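Local coordinates for proteasome accessory factor B/C (PafBC) (Paenarthrobacter aurescens, PDB 6SJ9), which regulates transcription in the bacterial DNA damage response, probably by binding DNA through winged helix-turn-helix domains linked to WYL domains, at residues 97-102 and 387-392; 399-404 and 421-426; 357-362 and 411-416. All blocks are in the same frame, centred on the assembly; numbering follows the deposited sequence.

In the fold
All three contacts tie parts of the PafC helix-turn-helix domain together or to helix 95-118. Contact 1 is buried, with no hydrogen bond across it: the end of helix 378-389 lies on helix 95-118, and aliphatic groups pack on one another and on backbone carbonyls. Contact 3, also buried, sets the end of helix 346-360 on strand 410-413, and adds a backbone hydrogen bond to its aliphatic packing. Contact 2 is only partly buried, and there a partly exposed arginine-aspartate salt bridge lies beside a leucine-valine contact. The three meet one another: T99 of contact 1 touches both L402 of contact 2 and I413 of contact 3, and L388 of contact 1 reaches L359 of contact 3.

Contact 1 of 3, residues 97-102 and 387-392; sequences ESTVLL and ILICSG
L388 meets the 97-102 helix with both its side chain and its carbonyl oxygen. Its CG stands anti to the backbone N (chi1 175°), and beyond it CD2 comes within 3.9 Å of CG2 of T99, the two side chains crossing at about a right angle. T99 suits this place because it can divide its work: the methyl CG2 faces the leucine, while OG1 is hydrogen-bonded back to the carbonyl of P95 in its own helix. The backbone O of L388 lies 3.4 Å from CG of L102, and CD2 of L102 is equally near, so this branched side chain packs against the peptide group without any hydrogen bond. Just before it, the O of I387 accepts a hydrogen bond from NE2 of Q106, farther along helix 95-118.

Next, I389 adds looser contacts. Its CG2 is 4.4 Å from CG2 of T99, and its CA is at the same distance from CD2 of L102. The chain leaves helical geometry at C390 and turns back, bringing the O of G392 to 3.7 Å from CD1 of L102. Glycine fits the turn, since at phi 84° and psi 180° a CB would press on the preceding carbonyl O. L102 is thus held between helix end and turn. The arrangement is a helix end docked on another helix, with 378-389 consistent with the third helix of the winged helix-turn-helix domain.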
loop_
_atom_site.group_PDB
_atom_site.type_symbol
_atom_site.label_atom_id
_atom_site.label_comp_id
_atom_site.label_asym_id
_atom_site.label_seq_id
_atom_site.Cartn_x
_atom_site.Cartn_y
_atom_site.Cartn_z
ATOM N N GLU A 97 5.801 14.266 -4.360
ATOM C CA GLU A 97 5.655 13.923 -2.946
ATOM C C GLU A 97 4.490 12.979 -2.691
ATOM O O GLU A 97 4.582 12.086 -1.846
ATOM C CB GLU A 97 5.455 15.183 -2.103
ATOM C CG GLU A 97 6.652 16.035 -2.080
ATOM C CD GLU A 97 6.384 17.402 -1.400
ATOM O OE1 GLU A 97 5.219 17.826 -1.337
ATOM O OE2 GLU A 97 7.371 18.031 -0.966
ATOM N N SER A 98 3.349 13.234 -3.335
ATOM C CA SER A 98 2.182 12.397 -3.160
ATOM C C SER A 98 2.406 10.990 -3.676
ATOM O O SER A 98 1.871 10.036 -3.098
ATOM C CB SER A 98 1.001 13.019 -3.906
ATOM O OG SER A 98 0.808 14.368 -3.491
ATOM N N THR A 99 3.183 10.841 -4.760
ATOM C CA THR A 99 3.430 9.500 -5.282
ATOM C C THR A 99 4.361 8.713 -4.362
ATOM O O THR A 99 4.088 7.557 -4.061
ATOM C CB THR A 99 4.026 9.575 -6.694
ATOM O OG1 THR A 99 3.208 10.421 -7.506
ATOM C CG2 THR A 99 4.114 8.184 -7.325
ATOM N N VAL A 100 5.415 9.351 -3.847
ATOM C CA VAL A 100 6.276 8.703 -2.866
ATOM C C VAL A 100 5.461 8.271 -1.666
ATOM O O VAL A 100 5.551 7.134 -1.188
ATOM C CB VAL A 100 7.384 9.659 -2.418
ATOM C CG1 VAL A 100 8.159 9.001 -1.200
ATOM C CG2 VAL A 100 8.275 9.984 -3.554
ATOM N N LEU A 101 4.607 9.173 -1.200
ATOM C CA LEU A 101 3.769 8.892 -0.048
ATOM C C LEU A 101 2.897 7.673 -0.281
ATOM O O LEU A 101 2.510 6.987 0.667
ATOM C CB LEU A 101 2.935 10.127 0.243
ATOM C CG LEU A 101 2.363 10.176 1.625
ATOM C CD1 LEU A 101 3.514 10.216 2.568
ATOM C CD2 LEU A 101 1.548 11.394 1.691
ATOM N N LEU A 102 2.527 7.436 -1.535
ATOM C CA LEU A 102 1.713 6.291 -1.906
ATOM C C LEU A 102 2.456 4.975 -1.712
ATOM O O LEU A 102 1.895 3.999 -1.204
ATOM C CB LEU A 102 1.322 6.455 -3.366
ATOM C CG LEU A 102 0.520 5.393 -4.073
ATOM C CD1 LEU A 102 -0.578 4.912 -3.143
ATOM C CD2 LEU A 102 -0.091 6.080 -5.329
ATOM N N ILE A 387 2.246 -1.798 -9.423
ATOM C CA ILE A 387 2.445 -1.836 -7.973
ATOM C C ILE A 387 2.369 -0.433 -7.405
ATOM O O ILE A 387 1.722 -0.191 -6.380
ATOM C CB ILE A 387 3.805 -2.475 -7.632
ATOM C CG1 ILE A 387 3.784 -3.962 -7.974
ATOM C CG2 ILE A 387 4.094 -2.266 -6.095
ATOM C CD1 ILE A 387 5.156 -4.529 -8.175
ATOM N N LEU A 388 3.005 0.526 -8.088
ATOM C CA LEU A 388 3.135 1.861 -7.539
ATOM C C LEU A 388 1.814 2.644 -7.596
ATOM O O LEU A 388 1.407 3.265 -6.600
ATOM C CB LEU A 388 4.231 2.644 -8.299
ATOM C CG LEU A 388 4.408 4.120 -7.898
ATOM C CD1 LEU A 388 4.931 4.128 -6.462
ATOM C CD2 LEU A 388 5.416 4.870 -8.795
ATOM N N ILE A 389 1.143 2.668 -8.748
ATOM C CA ILE A 389 0.040 3.615 -8.936
ATOM C C ILE A 389 -1.279 2.956 -9.281
ATOM O O ILE A 389 -2.254 3.672 -9.508
ATOM C CB ILE A 389 0.360 4.664 -10.026
ATOM C CG1 ILE A 389 0.525 3.968 -11.377
ATOM C CG2 ILE A 389 1.529 5.517 -9.726
ATOM C CD1 ILE A 389 0.676 4.968 -12.505
ATOM N N CYS A 390 -1.333 1.635 -9.420
ATOM C CA CYS A 390 -2.571 0.918 -9.751
ATOM C C CYS A 390 -2.980 -0.025 -8.638
ATOM O O CYS A 390 -3.649 -1.034 -8.884
ATOM C CB CYS A 390 -2.434 0.127 -11.076
ATOM S SG CYS A 390 -1.848 1.146 -12.477
ATOM N N SER A 391 -2.546 0.259 -7.421
ATOM C CA SER A 391 -2.790 -0.614 -6.295
ATOM C C SER A 391 -3.793 -0.026 -5.363
ATOM O O SER A 391 -3.978 -0.567 -4.272
ATOM C CB SER A 391 -1.509 -0.919 -5.526
ATOM O OG SER A 391 -0.716 -1.757 -6.314
ATOM N N GLY A 392 -4.417 1.077 -5.754
ATOM C CA GLY A 392 -5.406 1.679 -4.915
ATOM C C GLY A 392 -4.709 2.561 -3.916
ATOM O O GLY A 392 -3.484 2.742 -3.931
#

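Contact 2 of 3, residues 399-404 and 421-426; sequences DDLLDI and RPVRFS
R421 lies across the backbone of D400 and L401, and its long side chain brings methylenes past L401 and carries the charge on to D403. The aliphatic part of R421 passes L401 in the opposite direction, with CB 3.9 Å from CD1 of L401 and CD 3.3 Å from the O of L401. The bend at chi3 (63°) turns NE out of the line of the chain, and the guanidinium beyond it lies with one face over the D400 peptide group. The modelled approach of the D400 carbonyl to that face is doubtfully short and forms no hydrogen bond. At the edge, near the guanidinium plane, NH2 of R421 and OD2 of D403 make a rather long salt bridge, 3.5 Å, not a hydrogen bond; the carboxylate and guanidinium planes stand 89° apart, so the groups do not lie flat together. An alanine in place of R421 would probably leave the D403 carboxylate without this partner and open a gap over the D400 and L401 backbone.

L401 joins the two halves: the same CD1 that meets CB of R421 presses on CG2 of V423 at 3.5 Å, tighter than usual for two carbons, the L401 and V423 side chains crossing at about a right angle. The leucine branch reaches back across to the strand, where a beta-branched valine is at home.

L401 also rests on L93 of strand 90-93 and S98 of helix 95-118. Strand 421-424 pairs antiparallel with strand 90-93, while D403 leads towards strand 404-407 and bonds through its backbone to S414.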
loop_
_atom_site.group_PDB
_atom_site.type_symbol
_atom_site.label_atom_id
_atom_site.label_comp_id
_atom_site.label_asym_id
_atom_site.label_seq_id
_atom_site.Cartn_x
_atom_site.Cartn_y
_atom_site.Cartn_z
ATOM N N ASP A 399 -7.878 10.549 -1.273
ATOM C CA ASP A 399 -8.351 10.091 -2.581
ATOM C C ASP A 399 -8.281 11.164 -3.664
ATOM O O ASP A 399 -8.502 10.854 -4.839
ATOM C CB ASP A 399 -9.799 9.567 -2.492
ATOM C CG ASP A 399 -10.771 10.595 -1.936
ATOM O OD1 ASP A 399 -10.990 11.632 -2.598
ATOM O OD2 ASP A 399 -11.302 10.382 -0.827
ATOM N N ASP A 400 -8.029 12.413 -3.295
ATOM C CA ASP A 400 -8.049 13.542 -4.220
ATOM C C ASP A 400 -6.653 14.123 -4.414
ATOM O O ASP A 400 -6.479 15.340 -4.444
ATOM C CB ASP A 400 -9.027 14.618 -3.737
ATOM C CG ASP A 400 -8.843 14.991 -2.247
ATOM O OD1 ASP A 400 -7.801 14.652 -1.646
ATOM O OD2 ASP A 400 -9.743 15.662 -1.684
ATOM N N LEU A 401 -5.631 13.272 -4.468
ATOM C CA LEU A 401 -4.256 13.742 -4.608
ATOM C C LEU A 401 -3.600 13.523 -5.979
ATOM O O LEU A 401 -2.835 14.386 -6.414
ATOM C CB LEU A 401 -3.412 13.076 -3.508
ATOM C CG LEU A 401 -2.205 13.750 -2.845
ATOM C CD1 LEU A 401 -2.526 15.176 -2.437
ATOM C CD2 LEU A 401 -1.678 12.943 -1.640
ATOM N N LEU A 402 -3.836 12.391 -6.671
ATOM C CA LEU A 402 -3.151 12.056 -7.930
ATOM C C LEU A 402 -4.089 11.977 -9.131
ATOM O O LEU A 402 -4.998 11.141 -9.163
ATOM C CB LEU A 402 -2.394 10.737 -7.809
ATOM C CG LEU A 402 -1.205 10.888 -6.875
ATOM C CD1 LEU A 402 -0.288 9.738 -7.003
ATOM C CD2 LEU A 402 -0.497 12.172 -7.186
ATOM N N ASP A 403 -3.801 12.763 -10.162
ATOM C CA ASP A 403 -4.439 12.570 -11.462
ATOM C C ASP A 403 -3.446 11.851 -12.361
ATOM O O ASP A 403 -2.392 12.406 -12.694
ATOM C CB ASP A 403 -4.846 13.885 -12.142
ATOM C CG ASP A 403 -5.973 14.610 -11.434
ATOM O OD1 ASP A 403 -6.330 15.715 -11.907
ATOM O OD2 ASP A 403 -6.482 14.099 -10.408
ATOM N N ILE A 404 -3.830 10.656 -12.804
ATOM C CA ILE A 404 -2.997 9.764 -13.604
ATOM C C ILE A 404 -3.633 9.570 -14.983
ATOM O O ILE A 404 -4.849 9.326 -15.079
ATOM C CB ILE A 404 -2.824 8.410 -12.900
ATOM C CG1 ILE A 404 -2.167 8.672 -11.544
ATOM C CG2 ILE A 404 -1.923 7.512 -13.745
ATOM C CD1 ILE A 404 -2.301 7.582 -10.557
ATOM N N ARG A 421 -2.546 20.327 -3.626
ATOM C CA ARG A 421 -3.738 19.912 -2.910
ATOM C C ARG A 421 -3.428 19.833 -1.424
ATOM O O ARG A 421 -2.526 19.081 -1.032
ATOM C CB ARG A 421 -4.223 18.576 -3.465
ATOM C CG ARG A 421 -3.674 18.328 -4.874
ATOM C CD ARG A 421 -4.402 17.246 -5.651
ATOM N NE ARG A 421 -5.802 17.608 -5.893
ATOM C CZ ARG A 421 -6.632 16.941 -6.695
ATOM N NH1 ARG A 421 -7.888 17.347 -6.825
ATOM N NH2 ARG A 421 -6.212 15.866 -7.359
ATOM N N PRO A 422 -4.109 20.603 -0.569
ATOM C CA PRO A 422 -3.814 20.480 0.859
ATOM C C PRO A 422 -4.436 19.189 1.341
ATOM O O PRO A 422 -5.462 18.727 0.832
ATOM C CB PRO A 422 -4.493 21.706 1.483
ATOM C CG PRO A 422 -4.629 22.672 0.345
ATOM C CD PRO A 422 -4.896 21.813 -0.865
ATOM N N VAL A 423 -3.746 18.558 2.264
ATOM C CA VAL A 423 -4.209 17.328 2.856
ATOM C C VAL A 423 -4.053 17.452 4.357
ATOM O O VAL A 423 -3.075 18.037 4.834
ATOM C CB VAL A 423 -3.385 16.125 2.324
ATOM C CG1 VAL A 423 -3.746 14.847 3.089
ATOM C CG2 VAL A 423 -3.540 15.979 0.814
ATOM N N ARG A 424 -5.031 16.940 5.092
ATOM C CA ARG A 424 -4.984 16.912 6.530
ATOM C C ARG A 424 -4.670 15.483 6.923
ATOM O O ARG A 424 -5.268 14.554 6.386
ATOM C CB ARG A 424 -6.302 17.368 7.146
ATOM C CG ARG A 424 -6.326 17.250 8.661
ATOM C CD ARG A 424 -7.391 18.131 9.288
ATOM N NE ARG A 424 -7.226 19.508 8.841
ATOM C CZ ARG A 424 -7.862 20.560 9.381
ATOM N NH1 ARG A 424 -7.667 21.788 8.908
ATOM N NH2 ARG A 424 -8.691 20.385 10.402
ATOM N N PHE A 425 -3.739 15.308 7.841
ATOM C CA PHE A 425 -3.450 14.014 8.424
ATOM C C PHE A 425 -3.648 14.122 9.919
ATOM O O PHE A 425 -3.192 15.080 10.537
ATOM C CB PHE A 425 -2.019 13.551 8.132
ATOM C CG PHE A 425 -1.743 13.281 6.674
ATOM C CD1 PHE A 425 -2.096 12.073 6.090
ATOM C CD2 PHE A 425 -1.121 14.226 5.896
ATOM C CE1 PHE A 425 -1.823 11.808 4.720
ATOM C CE2 PHE A 425 -0.840 13.983 4.546
ATOM C CZ PHE A 425 -1.183 12.778 3.963
ATOM N N SER A 426 -4.273 13.117 10.509
ATOM C CA SER A 426 -4.218 13.003 11.956
ATOM C C SER A 426 -2.809 12.570 12.397
ATOM O O SER A 426 -1.960 12.135 11.592
ATOM C CB SER A 426 -5.234 11.968 12.432
ATOM O OG SER A 426 -4.942 10.682 11.835
#

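Contact 3 of 3, residues 357-362 and 411-416; sequences PFLVHH and VYISEH
The carbonyl O of L359, near the end of helix 346-360, accepts the backbone N-H of I413. The distance from N of I413 to O of L359 is 2.8 Å and the bond is almost straight, 174° at the hydrogen. The donor nitrogen sits 33° away from the carbonyl plane. The same oxygen also receives a CA-H contact from Y412, whose CA lies 3.4 Å from the O of L359. A helix end and a strand are thereby joined by their main chains, with no polar side chain needed.

Around this bond the side chains are aliphatic. L359 reaches in two directions: CD2 touches CG1 of V411 at 3.5 Å, the two side chains lying next to one another and pointing the same way, while its CB meets CD1 of I413 at 3.9 Å and its CD1 is equally near that methyl. The L359 and I413 side chains cross obliquely. I413 suits a buried strand place: its CB points towards the helix, and V360 comes to it with CG1, 4.5 Å from CB of I413, at the looser margin.

The packing is consistent with a winged helix-turn-helix domain, whose first helix here is 346-360. It lies on strand 410-413, which forms the wing hairpin with 404-407 and also pairs antiparallel with 365-366. L385 and L388 of helix 378-389 also touch L359, so the leucine joins two helices and the sheet.

In Y412, CG is placed between the backbone N and the carbonyl carbon (chi1 54°). The ring end leads away from helix 346-360, and of the side chain only CB of Y412 comes near, 3.8 Å from the O of L359. Its hydroxyl is hydrogen-bonded to E407, and its ring stacks on H410.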
loop_
_atom_site.group_PDB
_atom_site.type_symbol
_atom_site.label_atom_id
_atom_site.label_comp_id
_atom_site.label_asym_id
_atom_site.label_seq_id
_atom_site.Cartn_x
_atom_site.Cartn_y
_atom_site.Cartn_z
ATOM N N PRO A 357 10.296 10.954 -10.853
ATOM C CA PRO A 357 10.638 12.151 -11.673
ATOM C C PRO A 357 10.199 12.042 -13.134
ATOM O O PRO A 357 9.871 13.070 -13.740
ATOM C CB PRO A 357 12.169 12.257 -11.559
ATOM C CG PRO A 357 12.478 11.635 -10.226
ATOM C CD PRO A 357 11.464 10.455 -10.100
ATOM N N PHE A 358 10.195 10.836 -13.725
ATOM C CA PHE A 358 9.661 10.674 -15.082
ATOM C C PHE A 358 8.167 10.927 -15.123
ATOM O O PHE A 358 7.679 11.646 -15.997
ATOM C CB PHE A 358 9.922 9.260 -15.607
ATOM C CG PHE A 358 11.352 8.967 -15.826
ATOM C CD1 PHE A 358 11.990 9.391 -17.009
ATOM C CD2 PHE A 358 12.083 8.313 -14.854
ATOM C CE1 PHE A 358 13.328 9.121 -17.240
ATOM C CE2 PHE A 358 13.411 8.056 -15.058
ATOM C CZ PHE A 358 14.056 8.467 -16.247
ATOM N N LEU A 359 7.434 10.348 -14.167
ATOM C CA LEU A 359 5.980 10.408 -14.153
ATOM C C LEU A 359 5.469 11.837 -14.025
ATOM O O LEU A 359 4.404 12.165 -14.569
ATOM C CB LEU A 359 5.440 9.530 -13.012
ATOM C CG LEU A 359 5.439 8.012 -13.215
ATOM C CD1 LEU A 359 5.144 7.272 -11.890
ATOM C CD2 LEU A 359 4.396 7.577 -14.270
ATOM N N VAL A 360 6.178 12.691 -13.269
ATOM C CA VAL A 360 5.725 14.067 -13.054
ATOM C C VAL A 360 6.371 15.051 -14.017
ATOM O O VAL A 360 6.000 16.231 -14.002
ATOM C CB VAL A 360 5.978 14.602 -11.618
ATOM C CG1 VAL A 360 5.342 13.727 -10.545
ATOM C CG2 VAL A 360 7.461 14.886 -11.384
ATOM N N HIS A 361 7.399 14.644 -14.759
ATOM C CA HIS A 361 7.978 15.543 -15.749
ATOM C C HIS A 361 6.915 15.914 -16.782
ATOM O O HIS A 361 5.949 15.174 -17.004
ATOM C CB HIS A 361 9.158 14.860 -16.420
ATOM C CG HIS A 361 9.949 15.732 -17.346
ATOM N ND1 HIS A 361 9.681 15.803 -18.699
ATOM C CD2 HIS A 361 11.006 16.546 -17.126
ATOM C CE1 HIS A 361 10.554 16.610 -19.274
ATOM N NE2 HIS A 361 11.366 17.075 -18.341
ATOM N N HIS A 362 7.100 17.070 -17.431
ATOM C CA HIS A 362 6.045 17.548 -18.318
ATOM C C HIS A 362 5.836 16.586 -19.492
ATOM O O HIS A 362 4.705 16.436 -19.960
ATOM C CB HIS A 362 6.316 19.008 -18.774
ATOM C CG HIS A 362 7.443 19.179 -19.756
ATOM N ND1 HIS A 362 8.739 19.460 -19.369
ATOM C CD2 HIS A 362 7.448 19.198 -21.111
ATOM C CE1 HIS A 362 9.506 19.567 -20.441
ATOM N NE2 HIS A 362 8.746 19.422 -21.510
ATOM N N VAL A 411 2.961 7.229 -19.630
ATOM C CA VAL A 411 2.301 7.386 -18.327
ATOM C C VAL A 411 2.715 8.717 -17.714
ATOM O O VAL A 411 3.909 9.034 -17.638
ATOM C CB VAL A 411 2.624 6.234 -17.339
ATOM C CG1 VAL A 411 1.625 6.306 -16.063
ATOM C CG2 VAL A 411 2.498 4.896 -18.031
ATOM N N TYR A 412 1.740 9.499 -17.270
ATOM C CA TYR A 412 2.109 10.775 -16.669
ATOM C C TYR A 412 1.093 11.148 -15.599
ATOM O O TYR A 412 -0.099 10.848 -15.714
ATOM C CB TYR A 412 2.294 11.901 -17.719
ATOM C CG TYR A 412 1.156 12.141 -18.672
ATOM C CD1 TYR A 412 0.847 11.228 -19.683
ATOM C CD2 TYR A 412 0.406 13.314 -18.588
ATOM C CE1 TYR A 412 -0.206 11.460 -20.558
ATOM C CE2 TYR A 412 -0.650 13.563 -19.470
ATOM C CZ TYR A 412 -0.954 12.637 -20.445
ATOM O OH TYR A 412 -2.011 12.892 -21.306
ATOM N N ILE A 413 1.624 11.714 -14.524
ATOM C CA ILE A 413 0.874 12.192 -13.371
ATOM C C ILE A 413 0.772 13.695 -13.549
ATOM O O ILE A 413 1.782 14.392 -13.498
ATOM C CB ILE A 413 1.577 11.793 -12.066
ATOM C CG1 ILE A 413 1.604 10.274 -11.974
ATOM C CG2 ILE A 413 0.875 12.377 -10.880
ATOM C CD1 ILE A 413 2.267 9.673 -10.736
ATOM N N SER A 414 -0.411 14.176 -13.914
ATOM C CA SER A 414 -0.586 15.569 -14.307
ATOM C C SER A 414 -0.339 16.549 -13.152
ATOM O O SER A 414 -0.749 16.314 -12.007
ATOM C CB SER A 414 -1.973 15.768 -14.918
ATOM O OG SER A 414 -2.997 15.420 -14.013
ATOM N N GLU A 415 0.424 17.603 -13.447
ATOM C CA GLU A 415 0.702 18.680 -12.504
ATOM C C GLU A 415 -0.330 19.794 -12.688
ATOM O O GLU A 415 -0.323 20.500 -13.703
ATOM C CB GLU A 415 2.125 19.211 -12.678
ATOM C CG GLU A 415 2.409 20.531 -11.929
ATOM C CD GLU A 415 2.628 20.381 -10.424
ATOM O OE1 GLU A 415 3.803 20.411 -9.997
ATOM O OE2 GLU A 415 1.634 20.259 -9.666
ATOM N N HIS A 416 -1.227 19.930 -11.718
ATOM C CA HIS A 416 -2.090 21.100 -11.558
ATOM C C HIS A 416 -1.247 22.241 -10.988
ATOM O O HIS A 416 -0.985 22.295 -9.786
ATOM C CB HIS A 416 -3.272 20.718 -10.679
ATOM C CG HIS A 416 -2.873 19.950 -9.460
ATOM N ND1 HIS A 416 -2.351 20.545 -8.333
ATOM C CD2 HIS A 416 -2.893 18.618 -9.208
ATOM C CE1 HIS A 416 -2.073 19.615 -7.437
ATOM N NE2 HIS A 416 -2.397 18.439 -7.940
#